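Local coordinates for pesticidial crystal protein CRY2AA (PDB 1I5P) that promotes colloid-osmotic lysis by binding to midgut epithelial cells of dipteran and lepidopteran insect larvae, acting as a crystal toxin made by a spore-forming bacterium, at residues S220-I224 and G579-N583; V269-A273 and N518-S522; R548-N554 and T615-M620. All coordinates share one frame; numbering follows the deposited sequence.

Contact 1 (S220-I224 and G579-N583); sequences SNYCI and GVNDN
The backbone N of Asn581 donates to Asn221 OD1 at 2.8 Å, a nearly straight bond (166° at the hydrogen) and the shorter of two that this one amide makes. Its other end works the opposite way: Asn221 ND2 gives a proton to Gly579 O at 3.1 Å, a partner lying close to the amide's own plane. Acceptor and donor therefore straddle Val580, and the flat amide runs alongside the extended chain, much as a neighbouring backbone would. What puts it there is a first torsion of -71°, with CG anti to the carbonyl carbon, so the amide leans from helix 202-232 over to the strand.

Beneath this pair the contact turns apolar. Ile224 stretches out along its chain and sends CD1 to within 4.1 Å of Val580 CG1, the two side chains crossing at about a right angle. The same methyl stops 3.6 Å from Asn581 O. Val580 also sets CG2 against Ser220 CB, 4.0 Å away, while the hydroxyl of Ser220 turns back to Thr216 O in its own helix. On the far side Val580 rests on Phe587 of strand 585-597, and both carboxylate oxygens of Asp582 take backbone N-H groups, from Phe516 and Gly517.

With two bonds to main-chain atoms flanking one valine, the amide of Asn221 is held in its rotation and ties 579-581 to helix 202-232 at this point.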
loop_
_atom_site.group_PDB
_atom_site.type_symbol
_atom_site.label_atom_id
_atom_site.label_comp_id
_atom_site.label_asym_id
_atom_site.label_seq_id
_atom_site.Cartn_x
_atom_site.Cartn_y
_atom_site.Cartn_z
ATOM N N SER A 220 -6.368 -15.728 -2.718
ATOM C CA SER A 220 -5.736 -14.560 -3.331
ATOM C C SER A 220 -6.330 -14.307 -4.704
ATOM O O SER A 220 -6.770 -13.194 -5.002
ATOM C CB SER A 220 -4.223 -14.763 -3.466
ATOM O OG SER A 220 -3.569 -14.762 -2.205
ATOM N N ASN A 221 -6.347 -15.339 -5.541
ATOM C CA ASN A 221 -6.892 -15.194 -6.886
ATOM C C ASN A 221 -8.357 -14.766 -6.859
ATOM O O ASN A 221 -8.770 -13.913 -7.645
ATOM C CB ASN A 221 -6.735 -16.500 -7.676
ATOM C CG ASN A 221 -5.285 -16.794 -8.049
ATOM O OD1 ASN A 221 -4.431 -15.904 -8.038
ATOM N ND2 ASN A 221 -5.006 -18.047 -8.400
ATOM N N TYR A 222 -9.140 -15.345 -5.950
ATOM C CA TYR A 222 -10.550 -14.984 -5.851
ATOM C C TYR A 222 -10.721 -13.495 -5.560
ATOM O O TYR A 222 -11.565 -12.829 -6.161
ATOM C CB TYR A 222 -11.248 -15.793 -4.753
ATOM C CG TYR A 222 -12.667 -15.328 -4.500
ATOM C CD1 TYR A 222 -13.698 -15.633 -5.391
ATOM C CD2 TYR A 222 -12.968 -14.534 -3.397
ATOM C CE1 TYR A 222 -14.998 -15.154 -5.187
ATOM C CE2 TYR A 222 -14.256 -14.048 -3.184
ATOM C CZ TYR A 222 -15.265 -14.357 -4.076
ATOM O OH TYR A 222 -16.532 -13.858 -3.845
ATOM N N CYS A 223 -9.921 -12.974 -4.631
ATOM C CA CYS A 223 -9.995 -11.556 -4.276
ATOM C C CYS A 223 -9.580 -10.674 -5.446
ATOM O O CYS A 223 -10.253 -9.698 -5.772
ATOM C CB CYS A 223 -9.094 -11.253 -3.073
ATOM S SG CYS A 223 -9.681 -11.927 -1.515
ATOM N N ILE A 224 -8.463 -11.025 -6.069
ATOM C CA ILE A 224 -7.957 -10.268 -7.206
ATOM C C ILE A 224 -8.955 -10.265 -8.356
ATOM O O ILE A 224 -9.268 -9.212 -8.908
ATOM C CB ILE A 224 -6.613 -10.847 -7.684
ATOM C CG1 ILE A 224 -5.569 -10.673 -6.576
ATOM C CG2 ILE A 224 -6.163 -10.152 -8.977
ATOM C CD1 ILE A 224 -4.298 -11.468 -6.793
ATOM N N GLY A 579 1.312 -20.041 -7.585
ATOM C CA GLY A 579 -0.077 -20.160 -7.989
ATOM C C GLY A 579 -0.899 -18.884 -7.999
ATOM O O GLY A 579 -2.020 -18.887 -8.491
ATOM N N VAL A 580 -0.353 -17.796 -7.464
ATOM C CA VAL A 580 -1.076 -16.529 -7.429
ATOM C C VAL A 580 -0.912 -15.737 -8.723
ATOM O O VAL A 580 0.211 -15.434 -9.134
ATOM C CB VAL A 580 -0.582 -15.636 -6.268
ATOM C CG1 VAL A 580 -1.293 -14.288 -6.309
ATOM C CG2 VAL A 580 -0.816 -16.329 -4.939
ATOM N N ASN A 581 -2.028 -15.398 -9.362
ATOM C CA ASN A 581 -1.977 -14.612 -10.593
ATOM C C ASN A 581 -2.343 -13.184 -10.221
ATOM O O ASN A 581 -3.516 -12.863 -9.978
ATOM C CB ASN A 581 -2.960 -15.145 -11.639
ATOM C CG ASN A 581 -2.606 -14.694 -13.048
ATOM O OD1 ASN A 581 -2.506 -13.495 -13.325
ATOM N ND2 ASN A 581 -2.406 -15.655 -13.946
ATOM N N ASP A 582 -1.321 -12.335 -10.184
ATOM C CA ASP A 582 -1.470 -10.935 -9.807
ATOM C C ASP A 582 -1.331 -10.039 -11.030
ATOM O O ASP A 582 -0.222 -9.750 -11.471
ATOM C CB ASP A 582 -0.381 -10.571 -8.792
ATOM C CG ASP A 582 -0.764 -9.406 -7.908
ATOM O OD1 ASP A 582 -1.610 -8.588 -8.327
ATOM O OD2 ASP A 582 -0.206 -9.306 -6.790
ATOM N N ASN A 583 -2.459 -9.592 -11.567
ATOM C CA ASN A 583 -2.457 -8.724 -12.741
ATOM C C ASN A 583 -1.576 -9.281 -13.866
ATOM O O ASN A 583 -0.857 -8.540 -14.535
ATOM C CB ASN A 583 -1.983 -7.322 -12.340
ATOM C CG ASN A 583 -2.166 -6.303 -13.444
ATOM O OD1 ASN A 583 -3.134 -6.357 -14.196
ATOM N ND2 ASN A 583 -1.237 -5.359 -13.538
#

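Contact 2 (V269-A273 and N518-S522); sequences VSSGA and NQGDS
Gly272 CA comes in 3.2 Å from Gln519 O, and its C-H points roughly at that carbonyl as a CA-H...O contact, with 131° at the hydrogen. No conventional hydrogen bond joins the two loops directly, and Ser271 O, another acceptor, lies 3.5 Å from the same Gln519 O. A water relieves this: it donates to Gln519 O at 2.8 Å and also bonds Ser271 OG. Next along, Ala273 N packs 3.5 Å from Gly520 N, so backbone lies on backbone, and the CA atoms of Ala273 and Gly520 come to 3.7 Å. Gly272 and Gly520 both lie where the two backbones pass closely, and Gly520 has backbone angles suited to glycine (phi 127°, psi 174°). At the other end Val269 CG1 sits 3.8 Å from Gln519 CG, the two side chains crossing at about a right angle; Gln519 bends at chi2, which folds its end back beside the valine.

This is where the three domains of the Cry toxin meet: the 269-273 loop enters the middle, beta-prism domain, the 518-522 loop belongs to the C-terminal beta sandwich, and helix 238-259 of the bundle packs against Ala273 and Gln519.

The 518-522 loop is braced from within, since Asn518 ND2 reaches Gly520 O at 3.2 Å, from above the carbonyl plane; Met620 O takes the same amide nitrogen. Further out, Ser257 OG accepts Gln519 N, and Asn469 ND2 bonds Gly272 O.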
loop_
_atom_site.group_PDB
_atom_site.type_symbol
_atom_site.label_atom_id
_atom_site.label_comp_id
_atom_site.label_asym_id
_atom_site.label_seq_id
_atom_site.Cartn_x
_atom_site.Cartn_y
_atom_site.Cartn_z
ATOM N N VAL A 269 7.949 -6.124 6.672
ATOM C CA VAL A 269 7.491 -5.606 5.393
ATOM C C VAL A 269 7.677 -4.097 5.524
ATOM O O VAL A 269 6.880 -3.426 6.182
ATOM C CB VAL A 269 6.004 -5.954 5.179
ATOM C CG1 VAL A 269 5.503 -5.370 3.870
ATOM C CG2 VAL A 269 5.833 -7.465 5.197
ATOM N N SER A 270 8.735 -3.570 4.911
ATOM C CA SER A 270 9.058 -2.150 5.015
ATOM C C SER A 270 8.074 -1.188 4.368
ATOM O O SER A 270 8.049 0.001 4.699
ATOM C CB SER A 270 10.459 -1.888 4.457
ATOM O OG SER A 270 10.440 -1.852 3.043
ATOM N N SER A 271 7.268 -1.687 3.441
ATOM C CA SER A 271 6.283 -0.843 2.779
ATOM C C SER A 271 5.253 -1.688 2.053
ATOM O O SER A 271 5.475 -2.872 1.798
ATOM C CB SER A 271 6.972 0.097 1.786
ATOM O OG SER A 271 7.639 -0.640 0.781
ATOM N N GLY A 272 4.123 -1.073 1.729
ATOM C CA GLY A 272 3.075 -1.784 1.025
ATOM C C GLY A 272 2.585 -0.975 -0.155
ATOM O O GLY A 272 3.282 -0.089 -0.638
ATOM N N ALA A 273 1.384 -1.278 -0.625
ATOM C CA ALA A 273 0.814 -0.554 -1.749
ATOM C C ALA A 273 0.488 0.873 -1.338
ATOM O O ALA A 273 0.259 1.153 -0.159
ATOM C CB ALA A 273 -0.449 -1.248 -2.230
ATOM N N ASN A 518 1.153 -7.844 -3.676
ATOM C CA ASN A 518 2.612 -7.793 -3.705
ATOM C C ASN A 518 3.222 -6.690 -2.831
ATOM O O ASN A 518 4.388 -6.326 -3.011
ATOM C CB ASN A 518 3.062 -7.599 -5.158
ATOM C CG ASN A 518 4.566 -7.676 -5.330
ATOM O OD1 ASN A 518 5.189 -8.683 -4.998
ATOM N ND2 ASN A 518 5.158 -6.607 -5.858
ATOM N N GLN A 519 2.448 -6.171 -1.882
ATOM C CA GLN A 519 2.918 -5.095 -1.002
ATOM C C GLN A 519 3.432 -3.922 -1.835
ATOM O O GLN A 519 4.437 -3.297 -1.504
ATOM C CB GLN A 519 4.029 -5.590 -0.071
ATOM C CG GLN A 519 3.618 -6.711 0.878
ATOM C CD GLN A 519 2.646 -6.266 1.964
ATOM O OE1 GLN A 519 2.232 -7.069 2.800
ATOM N NE2 GLN A 519 2.284 -4.986 1.959
ATOM N N GLY A 520 2.727 -3.626 -2.919
ATOM C CA GLY A 520 3.126 -2.532 -3.783
ATOM C C GLY A 520 3.252 -3.006 -5.211
ATOM O O GLY A 520 3.141 -4.199 -5.477
ATOM N N ASP A 521 3.491 -2.087 -6.138
ATOM C CA ASP A 521 3.606 -2.475 -7.538
ATOM C C ASP A 521 4.966 -3.079 -7.859
ATOM O O ASP A 521 5.901 -3.010 -7.059
ATOM C CB ASP A 521 3.327 -1.274 -8.453
ATOM C CG ASP A 521 1.921 -0.723 -8.277
ATOM O OD1 ASP A 521 1.037 -1.480 -7.807
ATOM O OD2 ASP A 521 1.692 0.462 -8.616
ATOM N N SER A 522 5.062 -3.687 -9.036
ATOM C CA SER A 522 6.305 -4.308 -9.467
ATOM C C SER A 522 7.006 -3.464 -10.525
ATOM O O SER A 522 6.433 -2.511 -11.067
ATOM C CB SER A 522 6.036 -5.713 -10.022
ATOM O OG SER A 522 5.231 -5.660 -11.190
HETATM O O HOH W 1 6.218 -1.118 -1.272
#

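Contact 3 (R548-N554 and T615-M620); sequences RVSSIGN and TPFDLM
Beyond the bonded pair Ser550 and Asp618 the two chains part, and a water stands in for the next direct link: it accepts from Ile552 N at 2.7 Å and donates to Pro616 O at 2.7 Å. Ile552 is the centre of an inverse gamma turn here, and another water joins Asn554 O to Thr615 O. Before the split the pairing is regular. Ser550 N bonds Asp618 O and Asp618 N bonds Ser550 O, each at 3.0 Å, and Met620 N follows to Arg548 O at 2.8 Å.

The antiparallel strands 541-550 and 617-626 lie side by side in the C-terminal jelly-roll sandwich. Val549, Phe617 and Leu619 share the face turned to its core. The Phe617 ring, swung out with CG anti to the backbone N (chi1 178°), brings CZ to 3.5 Å from Val549 CB in an oblique approach. Phe525 of strand 522-525 and Ile557 of the other sheet also touch that ring.

The other face is mixed, a water link beside a thioether. A water bonded to Ser550 OG at 2.6 Å donates to Asp618 OD2 at 2.7 Å; the serine also meets Arg586 N, and Asp618 OD1 takes Ser522 OG. Met620, bent at chi3, lays its SD 3.7 Å from Ser550 CB, while the guanidinium of Arg548 leaves the strand pair for Asp589, Ser260 O and the Phe587 ring.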
loop_
_atom_site.group_PDB
_atom_site.type_symbol
_atom_site.label_atom_id
_atom_site.label_comp_id
_atom_site.label_asym_id
_atom_site.label_seq_id
_atom_site.Cartn_x
_atom_site.Cartn_y
_atom_site.Cartn_z
ATOM N N ARG A 548 11.386 -11.950 -5.227
ATOM C CA ARG A 548 10.060 -12.356 -5.660
ATOM C C ARG A 548 9.945 -11.800 -7.069
ATOM O O ARG A 548 10.016 -10.589 -7.278
ATOM C CB ARG A 548 8.968 -11.766 -4.757
ATOM C CG ARG A 548 7.555 -12.041 -5.260
ATOM C CD ARG A 548 6.502 -11.907 -4.164
ATOM N NE ARG A 548 6.598 -12.977 -3.173
ATOM C CZ ARG A 548 5.719 -13.178 -2.194
ATOM N NH1 ARG A 548 4.666 -12.383 -2.066
ATOM N NH2 ARG A 548 5.891 -14.181 -1.340
ATOM N N VAL A 549 9.788 -12.691 -8.040
ATOM C CA VAL A 549 9.710 -12.264 -9.426
ATOM C C VAL A 549 8.708 -13.066 -10.230
ATOM O O VAL A 549 8.261 -14.139 -9.816
ATOM C CB VAL A 549 11.082 -12.405 -10.132
ATOM C CG1 VAL A 549 12.199 -11.908 -9.224
ATOM C CG2 VAL A 549 11.319 -13.866 -10.521
ATOM N N SER A 550 8.375 -12.531 -11.399
ATOM C CA SER A 550 7.466 -13.196 -12.318
ATOM C C SER A 550 8.146 -13.161 -13.679
ATOM O O SER A 550 8.625 -12.113 -14.111
ATOM C CB SER A 550 6.123 -12.470 -12.389
ATOM O OG SER A 550 5.262 -13.114 -13.315
ATOM N N SER A 551 8.196 -14.306 -14.345
ATOM C CA SER A 551 8.833 -14.382 -15.650
ATOM C C SER A 551 8.091 -15.383 -16.529
ATOM O O SER A 551 8.334 -16.588 -16.455
ATOM C CB SER A 551 10.299 -14.804 -15.486
ATOM O OG SER A 551 10.977 -14.813 -16.731
ATOM N N ILE A 552 7.172 -14.879 -17.346
ATOM C CA ILE A 552 6.419 -15.747 -18.240
ATOM C C ILE A 552 7.300 -15.954 -19.461
ATOM O O ILE A 552 7.029 -15.449 -20.548
ATOM C CB ILE A 552 5.086 -15.111 -18.653
ATOM C CG1 ILE A 552 4.412 -14.479 -17.432
ATOM C CG2 ILE A 552 4.183 -16.170 -19.272
ATOM C CD1 ILE A 552 4.199 -15.442 -16.276
ATOM N N GLY A 553 8.374 -16.699 -19.240
ATOM C CA GLY A 553 9.350 -16.983 -20.270
ATOM C C GLY A 553 10.659 -17.134 -19.527
ATOM O O GLY A 553 10.678 -17.040 -18.298
ATOM N N ASN A 554 11.752 -17.371 -20.243
ATOM C CA ASN A 554 13.043 -17.525 -19.586
ATOM C C ASN A 554 13.773 -16.209 -19.399
ATOM O O ASN A 554 13.702 -15.309 -20.237
ATOM C CB ASN A 554 13.939 -18.484 -20.362
ATOM C CG ASN A 554 13.548 -19.927 -20.171
ATOM O OD1 ASN A 554 13.342 -20.385 -19.049
ATOM N ND2 ASN A 554 13.455 -20.661 -21.274
ATOM N N THR A 615 10.533 -11.910 -23.409
ATOM C CA THR A 615 9.338 -11.561 -22.648
ATOM C C THR A 615 9.735 -10.694 -21.457
ATOM O O THR A 615 10.829 -10.841 -20.909
ATOM C CB THR A 615 8.619 -12.814 -22.133
ATOM O OG1 THR A 615 9.592 -13.771 -21.697
ATOM C CG2 THR A 615 7.765 -13.425 -23.229
ATOM N N PRO A 616 8.843 -9.787 -21.032
ATOM C CA PRO A 616 9.102 -8.889 -19.904
ATOM C C PRO A 616 9.406 -9.638 -18.622
ATOM O O PRO A 616 9.050 -10.805 -18.476
ATOM C CB PRO A 616 7.811 -8.079 -19.805
ATOM C CG PRO A 616 7.301 -8.093 -21.220
ATOM C CD PRO A 616 7.499 -9.542 -21.573
ATOM N N PHE A 617 10.073 -8.955 -17.699
ATOM C CA PHE A 617 10.421 -9.532 -16.408
ATOM C C PHE A 617 9.859 -8.623 -15.322
ATOM O O PHE A 617 10.003 -7.403 -15.387
ATOM C CB PHE A 617 11.943 -9.633 -16.268
ATOM C CG PHE A 617 12.411 -10.176 -14.940
ATOM C CD1 PHE A 617 12.804 -11.506 -14.819
ATOM C CD2 PHE A 617 12.498 -9.347 -13.818
ATOM C CE1 PHE A 617 13.281 -12.005 -13.612
ATOM C CE2 PHE A 617 12.975 -9.837 -12.603
ATOM C CZ PHE A 617 13.368 -11.168 -12.500
ATOM N N ASP A 618 9.210 -9.216 -14.329
ATOM C CA ASP A 618 8.647 -8.446 -13.225
ATOM C C ASP A 618 9.450 -8.646 -11.946
ATOM O O ASP A 618 9.493 -9.747 -11.403
ATOM C CB ASP A 618 7.198 -8.860 -12.951
ATOM C CG ASP A 618 6.195 -8.134 -13.837
ATOM O OD1 ASP A 618 5.849 -6.974 -13.532
ATOM O OD2 ASP A 618 5.754 -8.728 -14.841
ATOM N N LEU A 619 10.091 -7.580 -11.475
ATOM C CA LEU A 619 10.842 -7.635 -10.224
ATOM C C LEU A 619 9.763 -7.187 -9.237
ATOM O O LEU A 619 9.411 -6.005 -9.194
ATOM C CB LEU A 619 11.988 -6.622 -10.231
ATOM C CG LEU A 619 13.307 -6.993 -9.543
ATOM C CD1 LEU A 619 13.921 -5.720 -8.984
ATOM C CD2 LEU A 619 13.100 -8.015 -8.433
ATOM N N MET A 620 9.240 -8.129 -8.455
ATOM C CA MET A 620 8.153 -7.833 -7.525
ATOM C C MET A 620 8.496 -7.475 -6.083
ATOM O O MET A 620 7.872 -6.579 -5.505
ATOM C CB MET A 620 7.157 -8.987 -7.567
ATOM C CG MET A 620 6.604 -9.203 -8.973
ATOM S SD MET A 620 5.672 -10.714 -9.140
ATOM C CE MET A 620 4.155 -10.220 -8.305
HETATM O O HOH W 2 5.448 -11.430 -15.231
HETATM O O HOH W 3 6.919 -12.203 -17.750
HETATM O O HOH W 4 12.503 -13.123 -21.045
#

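Overall arrangement
From the N terminus, the chain first passes residues 220-224 on the last but one long helix of the bundle, then 269-273 on entering the beta prism. After the whole middle domain it returns at 518-522 and closes contact 2. Strand 541-550 opens contact 3; 579-583 then closes contact 1 back onto the helix, so contact 2 is nested within that loop. Contact 3 closes last, at 615-620, and therefore crosses contact 1, while contacts 2 and 3 follow in series. Contacts 1 and 2 bind the C-terminal sandwich to the bundle and prism; contact 3 is internal to the sandwich. Their centres lie about 15 to 17 Å apart, and Asp582 packs against Asn518.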